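Putative nisin-resistance protein (Streptococcus agalactiae 515, PDB 4Y68) is a lipoprotein, probably a peptidase of family S41, that recognises lantibiotics such as nisin and gives the bacterium resistance to them. Local coordinates at residues S32-Y35 with L40-V43; F182-T185 with K191-I194; T233-K238 with T286-D291. All blocks are in the same frame, centred on the assembly; numbering follows the deposited sequence.

Contact 1: S32-Y35 with L40-V43; sequences SERY and LDRV
Two flat charged groups meet here, the guanidinium of Arg34 and the carboxylate of Asp41, and they meet slantwise. OD2 of Asp41 approaches the guanidinium at a slant, and the two planes are turned 59° from each other. This is an i to i+7 salt bridge along helix 32-46, joining residues about two turns apart on the same flank of the helix. The CA atoms of Arg34 and Asp41 are 10.4 Å apart. The longer arginine side chain does most of the reaching, while CB of Asp41 already points toward the earlier turn. The arginine's own CB starts off away from the later turn, but bends at chi2 (-74°) and chi3 (98°) swing the chain round and carry the terminal nitrogens along the helix. The two side chains then cross at about a right angle. The ion pair is long and includes no hydrogen bond; little surface is buried, and both residues are exposed, so the attraction is probably modest and softened by solvent.

Asp41 also serves a second cation: its OD1 forms a salt bridge with Arg59 of helix 55-66. The carboxylate thus bridges an arginine of its own helix and one of the next, which would be expected to favour its charged form. On the buried flank of helix 32-46, Leu40 packs against helices 55-66 and 72-87, while Tyr35 stacks on Tyr72.

Of the arginine nitrogens it is NH2 that comes closest, 3.6 Å from OD2 of Asp41, whereas NH1 stays 5.1 Å from that same oxygen.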
loop_
_atom_site.group_PDB
_atom_site.type_symbol
_atom_site.label_atom_id
_atom_site.label_comp_id
_atom_site.label_asym_id
_atom_site.label_seq_id
_atom_site.Cartn_x
_atom_site.Cartn_y
_atom_site.Cartn_z
ATOM N N SER A 32 -30.742 3.922 -4.614
ATOM C CA SER A 32 -29.642 4.846 -4.420
ATOM C C SER A 32 -29.474 5.266 -2.959
ATOM O O SER A 32 -28.345 5.413 -2.489
ATOM C CB SER A 32 -29.837 6.060 -5.303
ATOM O OG SER A 32 -29.881 5.632 -6.647
ATOM N N GLU A 33 -30.576 5.433 -2.229
ATOM C CA GLU A 33 -30.469 5.712 -0.798
ATOM C C GLU A 33 -29.818 4.569 -0.018
ATOM O O GLU A 33 -28.882 4.805 0.746
ATOM C CB GLU A 33 -31.829 6.009 -0.182
ATOM C CG GLU A 33 -31.748 6.288 1.321
ATOM C CD GLU A 33 -33.091 6.661 1.948
ATOM O OE1 GLU A 33 -34.109 6.627 1.228
ATOM O OE2 GLU A 33 -33.132 6.975 3.166
ATOM N N ARG A 34 -30.345 3.360 -0.168
ATOM C CA ARG A 34 -29.756 2.148 0.431
ATOM C C ARG A 34 -28.253 2.065 0.158
ATOM O O ARG A 34 -27.453 1.848 1.060
ATOM C CB ARG A 34 -30.427 0.883 -0.138
ATOM C CG ARG A 34 -30.895 -0.169 0.867
ATOM C CD ARG A 34 -29.773 -0.956 1.478
ATOM N NE ARG A 34 -29.406 -0.413 2.784
ATOM C CZ ARG A 34 -28.728 -1.072 3.732
ATOM N NH1 ARG A 34 -28.331 -2.328 3.547
ATOM N NH2 ARG A 34 -28.449 -0.465 4.884
ATOM N N TYR A 35 -27.899 2.221 -1.116
ATOM C CA TYR A 35 -26.522 2.123 -1.567
ATOM C C TYR A 35 -25.654 3.086 -0.762
ATOM O O TYR A 35 -24.565 2.724 -0.322
ATOM C CB TYR A 35 -26.461 2.401 -3.067
ATOM C CG TYR A 35 -25.102 2.355 -3.736
ATOM C CD1 TYR A 35 -24.737 1.279 -4.541
ATOM C CD2 TYR A 35 -24.204 3.412 -3.612
ATOM C CE1 TYR A 35 -23.501 1.240 -5.178
ATOM C CE2 TYR A 35 -22.962 3.385 -4.236
ATOM C CZ TYR A 35 -22.616 2.294 -5.025
ATOM O OH TYR A 35 -21.396 2.268 -5.679
ATOM N N LEU A 40 -22.177 4.195 4.629
ATOM C CA LEU A 40 -22.114 4.824 5.944
ATOM C C LEU A 40 -21.968 3.771 7.051
ATOM O O LEU A 40 -21.174 3.951 7.976
ATOM C CB LEU A 40 -23.351 5.717 6.172
ATOM C CG LEU A 40 -23.461 6.931 5.230
ATOM C CD1 LEU A 40 -24.767 7.691 5.445
ATOM C CD2 LEU A 40 -22.257 7.898 5.386
ATOM N N ASP A 41 -22.698 2.662 6.944
ATOM C CA ASP A 41 -22.550 1.574 7.907
ATOM C C ASP A 41 -21.097 1.058 7.978
ATOM O O ASP A 41 -20.548 0.891 9.069
ATOM C CB ASP A 41 -23.491 0.408 7.556
ATOM C CG ASP A 41 -24.961 0.715 7.851
ATOM O OD1 ASP A 41 -25.261 1.556 8.724
ATOM O OD2 ASP A 41 -25.824 0.097 7.214
ATOM N N ARG A 42 -20.481 0.807 6.822
ATOM C CA ARG A 42 -19.102 0.310 6.783
ATOM C C ARG A 42 -18.147 1.298 7.390
ATOM O O ARG A 42 -17.268 0.933 8.170
ATOM C CB ARG A 42 -18.641 0.037 5.351
ATOM C CG ARG A 42 -19.177 -1.205 4.760
ATOM C CD ARG A 42 -18.496 -2.448 5.325
ATOM N NE ARG A 42 -19.042 -3.614 4.642
ATOM C CZ ARG A 42 -19.104 -4.833 5.158
ATOM N NH1 ARG A 42 -18.635 -5.068 6.383
ATOM N NH2 ARG A 42 -19.640 -5.815 4.445
ATOM N N VAL A 43 -18.315 2.559 7.004
ATOM C CA VAL A 43 -17.454 3.611 7.510
ATOM C C VAL A 43 -17.548 3.653 9.020
ATOM O O VAL A 43 -16.521 3.657 9.708
ATOM C CB VAL A 43 -17.816 4.970 6.904
ATOM C CG1 VAL A 43 -17.071 6.094 7.631
ATOM C CG2 VAL A 43 -17.496 4.969 5.422
#

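Contact 2: F182-T185 with K191-I194; sequences FHYT and KKTI
Lys191, at the start of the returning strand of a beta hairpin, faces Thr185 in a non-hydrogen-bonded antiparallel pair, its CG 3.6 Å from OG1 of Thr185. From there the fully extended lysine runs back along the outgoing strand until CE lies 3.7 Å from CB of His183 and the ammonium hangs over one face of the imidazole. Lys192 comes next and is paired with Tyr184 by two backbone bonds. Lys192 N lies 2.7 Å from Tyr184 O, with an N-H...O angle of 173°, while Lys192 O accepts from the Tyr184 N. On the opposite sheet face from Lys191, Lys192 sets CB over the tyrosine ring in a CH-pi contact, and its CD touches the phenolic OH before the chain leads away.

Thr193 turns back to the side of Lys191 and His183. Its OG1 lies in the imidazole plane, at the ring edge, and shares a 2.8 Å hydrogen bond with ND1 of His183. Ile194 completes the row beside Phe182: its N donates to the Phe182 O, and the return bond from Phe182 N is weak. Because Phe182 holds CG between its backbone N and carbonyl carbon (chi1 57°), the ring folds over toward the partner strand, and CB of Ile194 sits above one face. CD1 of Ile194 also reaches CE1 of Tyr184.

His183 and Thr185 continue the sheet to strand 267-276 through Ser276 and Ile274. The hairpin is therefore two-sided: aromatic-aliphatic packing on the Phe182 side, and on the His183 side a polar row in which Thr193 helps to hold the imidazole's rotation.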
loop_
_atom_site.group_PDB
_atom_site.type_symbol
_atom_site.label_atom_id
_atom_site.label_comp_id
_atom_site.label_asym_id
_atom_site.label_seq_id
_atom_site.Cartn_x
_atom_site.Cartn_y
_atom_site.Cartn_z
ATOM N N PHE A 182 5.362 -5.314 9.665
ATOM C CA PHE A 182 4.924 -4.147 10.434
ATOM C C PHE A 182 3.698 -4.558 11.260
ATOM O O PHE A 182 3.170 -5.644 11.062
ATOM C CB PHE A 182 4.612 -2.932 9.523
ATOM C CG PHE A 182 3.573 -3.213 8.469
ATOM C CD1 PHE A 182 3.939 -3.695 7.223
ATOM C CD2 PHE A 182 2.234 -3.015 8.728
ATOM C CE1 PHE A 182 2.984 -3.968 6.256
ATOM C CE2 PHE A 182 1.277 -3.280 7.757
ATOM C CZ PHE A 182 1.646 -3.758 6.529
ATOM N N HIS A 183 3.269 -3.709 12.196
ATOM C CA HIS A 183 2.021 -3.943 12.963
ATOM C C HIS A 183 0.923 -2.947 12.594
ATOM O O HIS A 183 1.187 -1.884 12.038
ATOM C CB HIS A 183 2.266 -3.833 14.468
ATOM C CG HIS A 183 3.487 -4.550 14.936
ATOM N ND1 HIS A 183 3.493 -5.894 15.236
ATOM C CD2 HIS A 183 4.739 -4.102 15.183
ATOM C CE1 HIS A 183 4.699 -6.247 15.637
ATOM N NE2 HIS A 183 5.475 -5.177 15.615
ATOM N N TYR A 184 -0.318 -3.272 12.929
ATOM C CA TYR A 184 -1.375 -2.292 12.760
ATOM C C TYR A 184 -2.474 -2.531 13.797
ATOM O O TYR A 184 -2.753 -3.669 14.182
ATOM C CB TYR A 184 -1.920 -2.314 11.316
ATOM C CG TYR A 184 -2.562 -3.610 10.894
ATOM C CD1 TYR A 184 -1.794 -4.751 10.651
ATOM C CD2 TYR A 184 -3.938 -3.697 10.725
ATOM C CE1 TYR A 184 -2.394 -5.956 10.256
ATOM C CE2 TYR A 184 -4.543 -4.881 10.338
ATOM C CZ TYR A 184 -3.771 -6.010 10.109
ATOM O OH TYR A 184 -4.385 -7.174 9.720
ATOM N N THR A 185 -3.079 -1.446 14.265
ATOM C CA THR A 185 -4.112 -1.515 15.301
ATOM C C THR A 185 -5.411 -0.866 14.840
ATOM O O THR A 185 -5.368 0.230 14.293
ATOM C CB THR A 185 -3.627 -0.810 16.588
ATOM O OG1 THR A 185 -2.379 -1.380 16.989
ATOM C CG2 THR A 185 -4.674 -0.917 17.728
ATOM N N LYS A 191 -4.636 -5.177 18.045
ATOM C CA LYS A 191 -3.338 -5.095 17.399
ATOM C C LYS A 191 -3.041 -6.350 16.587
ATOM O O LYS A 191 -3.148 -7.471 17.079
ATOM C CB LYS A 191 -2.229 -4.864 18.420
ATOM C CG LYS A 191 -0.890 -4.527 17.768
ATOM C CD LYS A 191 0.205 -4.333 18.804
ATOM C CE LYS A 191 1.494 -3.930 18.126
ATOM N NZ LYS A 191 2.598 -3.842 19.112
ATOM N N LYS A 192 -2.684 -6.153 15.326
ATOM C CA LYS A 192 -2.333 -7.278 14.470
ATOM C C LYS A 192 -0.972 -7.061 13.816
ATOM O O LYS A 192 -0.323 -6.014 13.973
ATOM C CB LYS A 192 -3.410 -7.502 13.408
ATOM C CG LYS A 192 -4.751 -7.952 13.977
ATOM C CD LYS A 192 -5.783 -8.161 12.859
ATOM C CE LYS A 192 -7.058 -8.861 13.371
ATOM N NZ LYS A 192 -7.951 -9.356 12.254
ATOM N N THR A 193 -0.530 -8.065 13.083
ATOM C CA THR A 193 0.818 -8.034 12.544
ATOM C C THR A 193 0.776 -8.516 11.111
ATOM O O THR A 193 0.110 -9.487 10.827
ATOM C CB THR A 193 1.771 -8.908 13.387
ATOM O OG1 THR A 193 2.044 -8.251 14.632
ATOM C CG2 THR A 193 3.087 -9.130 12.656
ATOM N N ILE A 194 1.441 -7.813 10.197
ATOM C CA ILE A 194 1.682 -8.378 8.870
ATOM C C ILE A 194 3.078 -9.037 8.862
ATOM O O ILE A 194 4.085 -8.365 9.063
ATOM C CB ILE A 194 1.585 -7.320 7.766
ATOM C CG1 ILE A 194 0.179 -6.712 7.712
ATOM C CG2 ILE A 194 2.014 -7.906 6.418
ATOM C CD1 ILE A 194 -0.947 -7.734 7.484
#

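Contact 3: T233-K238 with T286-D291; sequences TFLSFK and TPILPD
With chi1 at -177°, Phe234 throws its ring out from helix 229-235 toward the loop 286-291, where Ile288 points back at it. Ile288 places CG1 beside its backbone N (chi1 -54°), which leaves CG2 for the phenylalanine and sends the other branch on toward Leu235. The isoleucine thereby divides its two branches between two neighbouring residues of the helix.

CG2 of Ile288 meets the ring at a slant, by CE2 and CD2. Its separation from CE2 of Phe234 is 3.2 Å, a value so short that it may partly reflect coordinate error; the 3.6 Å from the same CG2 to CD2 of Phe234 is the sounder sign of close packing. The two side chains run antiparallel past one another. On the other branch, CD1 of Ile288 lies 3.6 Å from CD2 of Leu235 and 3.7 Å from CG of Leu235, touching the leucine where it forks.

In the S41 peptidase domain this joins the last part of helix 229-235 to the loop that leads into strand 292-293, the outermost strand on one side of the mixed sheet. Tyr283 packs on both Leu235 and Ile288, and Ser245 of strand 243-247 touches Phe234. Across the two segments the contact is wholly apolar, all three of its residues being buried, with no hydrogen bond between them.

Ile288 N is hydrogen-bonded to OG1 of Thr250. From Leu235 to Lys238 the chain makes a type I turn, closed by Lys238 N to Leu235 O at 3.0 Å, and NH2 of Arg278 donates hydrogen bonds to the backbone O of Ser236 and of Lys238.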
loop_
_atom_site.group_PDB
_atom_site.type_symbol
_atom_site.label_atom_id
_atom_site.label_comp_id
_atom_site.label_asym_id
_atom_site.label_seq_id
_atom_site.Cartn_x
_atom_site.Cartn_y
_atom_site.Cartn_z
ATOM N N THR A 233 5.747 -1.044 2.334
ATOM C CA THR A 233 6.886 -1.796 1.843
ATOM C C THR A 233 8.174 -1.194 2.386
ATOM O O THR A 233 9.061 -1.927 2.824
ATOM C CB THR A 233 6.947 -1.830 0.307
ATOM O OG1 THR A 233 5.821 -2.555 -0.168
ATOM C CG2 THR A 233 8.223 -2.542 -0.165
ATOM N N PHE A 234 8.277 0.134 2.345
ATOM C CA PHE A 234 9.410 0.819 2.954
ATOM C C PHE A 234 9.522 0.458 4.434
ATOM O O PHE A 234 10.599 0.166 4.897
ATOM C CB PHE A 234 9.276 2.344 2.796
ATOM C CG PHE A 234 10.450 3.131 3.332
ATOM C CD1 PHE A 234 11.693 2.548 3.485
ATOM C CD2 PHE A 234 10.303 4.461 3.680
ATOM C CE1 PHE A 234 12.769 3.272 3.977
ATOM C CE2 PHE A 234 11.378 5.196 4.174
ATOM C CZ PHE A 234 12.608 4.597 4.322
ATOM N N LEU A 235 8.413 0.486 5.180
ATOM C CA LEU A 235 8.476 0.157 6.609
ATOM C C LEU A 235 8.991 -1.259 6.856
ATOM O O LEU A 235 9.642 -1.513 7.857
ATOM C CB LEU A 235 7.104 0.323 7.268
ATOM C CG LEU A 235 6.702 1.786 7.384
ATOM C CD1 LEU A 235 5.384 1.951 8.154
ATOM C CD2 LEU A 235 7.835 2.543 8.063
ATOM N N SER A 236 8.705 -2.173 5.936
ATOM C CA SER A 236 9.090 -3.571 6.112
ATOM C C SER A 236 10.608 -3.781 6.127
ATOM O O SER A 236 11.066 -4.836 6.540
ATOM C CB SER A 236 8.487 -4.429 5.012
ATOM O OG SER A 236 7.095 -4.265 4.949
ATOM N N PHE A 237 11.367 -2.787 5.657
ATOM C CA PHE A 237 12.841 -2.822 5.703
ATOM C C PHE A 237 13.421 -2.067 6.897
ATOM O O PHE A 237 14.626 -2.133 7.141
ATOM C CB PHE A 237 13.447 -2.232 4.422
ATOM C CG PHE A 237 13.226 -3.082 3.192
ATOM C CD1 PHE A 237 14.183 -3.999 2.785
ATOM C CD2 PHE A 237 12.066 -2.953 2.440
ATOM C CE1 PHE A 237 13.992 -4.780 1.653
ATOM C CE2 PHE A 237 11.859 -3.731 1.316
ATOM C CZ PHE A 237 12.835 -4.650 0.913
ATOM N N LYS A 238 12.580 -1.343 7.631
ATOM C CA LYS A 238 13.077 -0.472 8.700
ATOM C C LYS A 238 13.671 -1.250 9.849
ATOM O O LYS A 238 13.115 -2.251 10.287
ATOM C CB LYS A 238 11.973 0.440 9.221
ATOM C CG LYS A 238 11.961 1.796 8.545
ATOM C CD LYS A 238 12.578 2.850 9.419
ATOM C CE LYS A 238 11.906 2.826 10.783
ATOM N NZ LYS A 238 12.431 3.840 11.730
ATOM N N THR A 286 1.396 9.723 8.379
ATOM C CA THR A 286 2.535 10.583 8.622
ATOM C C THR A 286 3.726 10.159 7.758
ATOM O O THR A 286 4.008 8.962 7.598
ATOM C CB THR A 286 2.950 10.555 10.094
ATOM O OG1 THR A 286 3.447 9.264 10.406
ATOM C CG2 THR A 286 1.761 10.832 10.990
ATOM N N PRO A 287 4.432 11.146 7.200
ATOM C CA PRO A 287 5.539 10.853 6.290
ATOM C C PRO A 287 6.665 10.061 6.961
ATOM O O PRO A 287 6.906 10.177 8.158
ATOM C CB PRO A 287 6.011 12.254 5.864
ATOM C CG PRO A 287 4.769 13.107 5.966
ATOM C CD PRO A 287 4.085 12.579 7.211
ATOM N N ILE A 288 7.347 9.245 6.174
ATOM C CA ILE A 288 8.503 8.531 6.668
ATOM C C ILE A 288 9.775 9.295 6.280
ATOM O O ILE A 288 9.996 9.607 5.113
ATOM C CB ILE A 288 8.530 7.098 6.122
ATOM C CG1 ILE A 288 7.204 6.396 6.446
ATOM C CG2 ILE A 288 9.711 6.322 6.720
ATOM C CD1 ILE A 288 7.010 5.092 5.667
ATOM N N LEU A 289 10.599 9.605 7.272
ATOM C CA LEU A 289 11.899 10.232 7.030
ATOM C C LEU A 289 12.936 9.201 6.602
ATOM O O LEU A 289 13.146 8.223 7.300
ATOM C CB LEU A 289 12.413 10.940 8.292
ATOM C CG LEU A 289 11.903 12.334 8.634
ATOM C CD1 LEU A 289 12.850 13.385 8.062
ATOM C CD2 LEU A 289 10.508 12.518 8.092
ATOM N N PRO A 290 13.587 9.411 5.454
ATOM C CA PRO A 290 14.709 8.530 5.137
ATOM C C PRO A 290 15.855 8.803 6.097
ATOM O O PRO A 290 15.834 9.856 6.719
ATOM C CB PRO A 290 15.077 8.916 3.702
ATOM C CG PRO A 290 14.556 10.294 3.532
ATOM C CD PRO A 290 13.308 10.370 4.375
ATOM N N ASP A 291 16.808 7.881 6.226
ATOM C CA ASP A 291 17.943 8.076 7.136
ATOM C C ASP A 291 18.745 9.326 6.770
ATOM O O ASP A 291 19.277 10.028 7.636
ATOM C CB ASP A 291 18.865 6.854 7.114
ATOM C CG ASP A 291 18.155 5.584 7.526
ATOM O OD1 ASP A 291 17.219 5.666 8.354
ATOM O OD2 ASP A 291 18.530 4.506 7.019
#

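Along the chain the three contacts come one after another. Contact 1 stays within the N-terminal helix 32-46, about 25 Å from the centre of the chain and on the opposite side of it from contact 3; those two centres are about 35 Å apart. Contacts 2 and 3 both belong to the S41 peptidase domain, with centres about 15 Å apart, and they meet where CD1 of Phe182 packs 3.9 Å from OG of Ser236. Contact 2 belongs to the antiparallel sheet, while contact 3 borders the mixed one, so this meeting brings the hairpin against the segment 233-238. Contact 1 touches neither, consistent with a helical region set apart from the peptidase part.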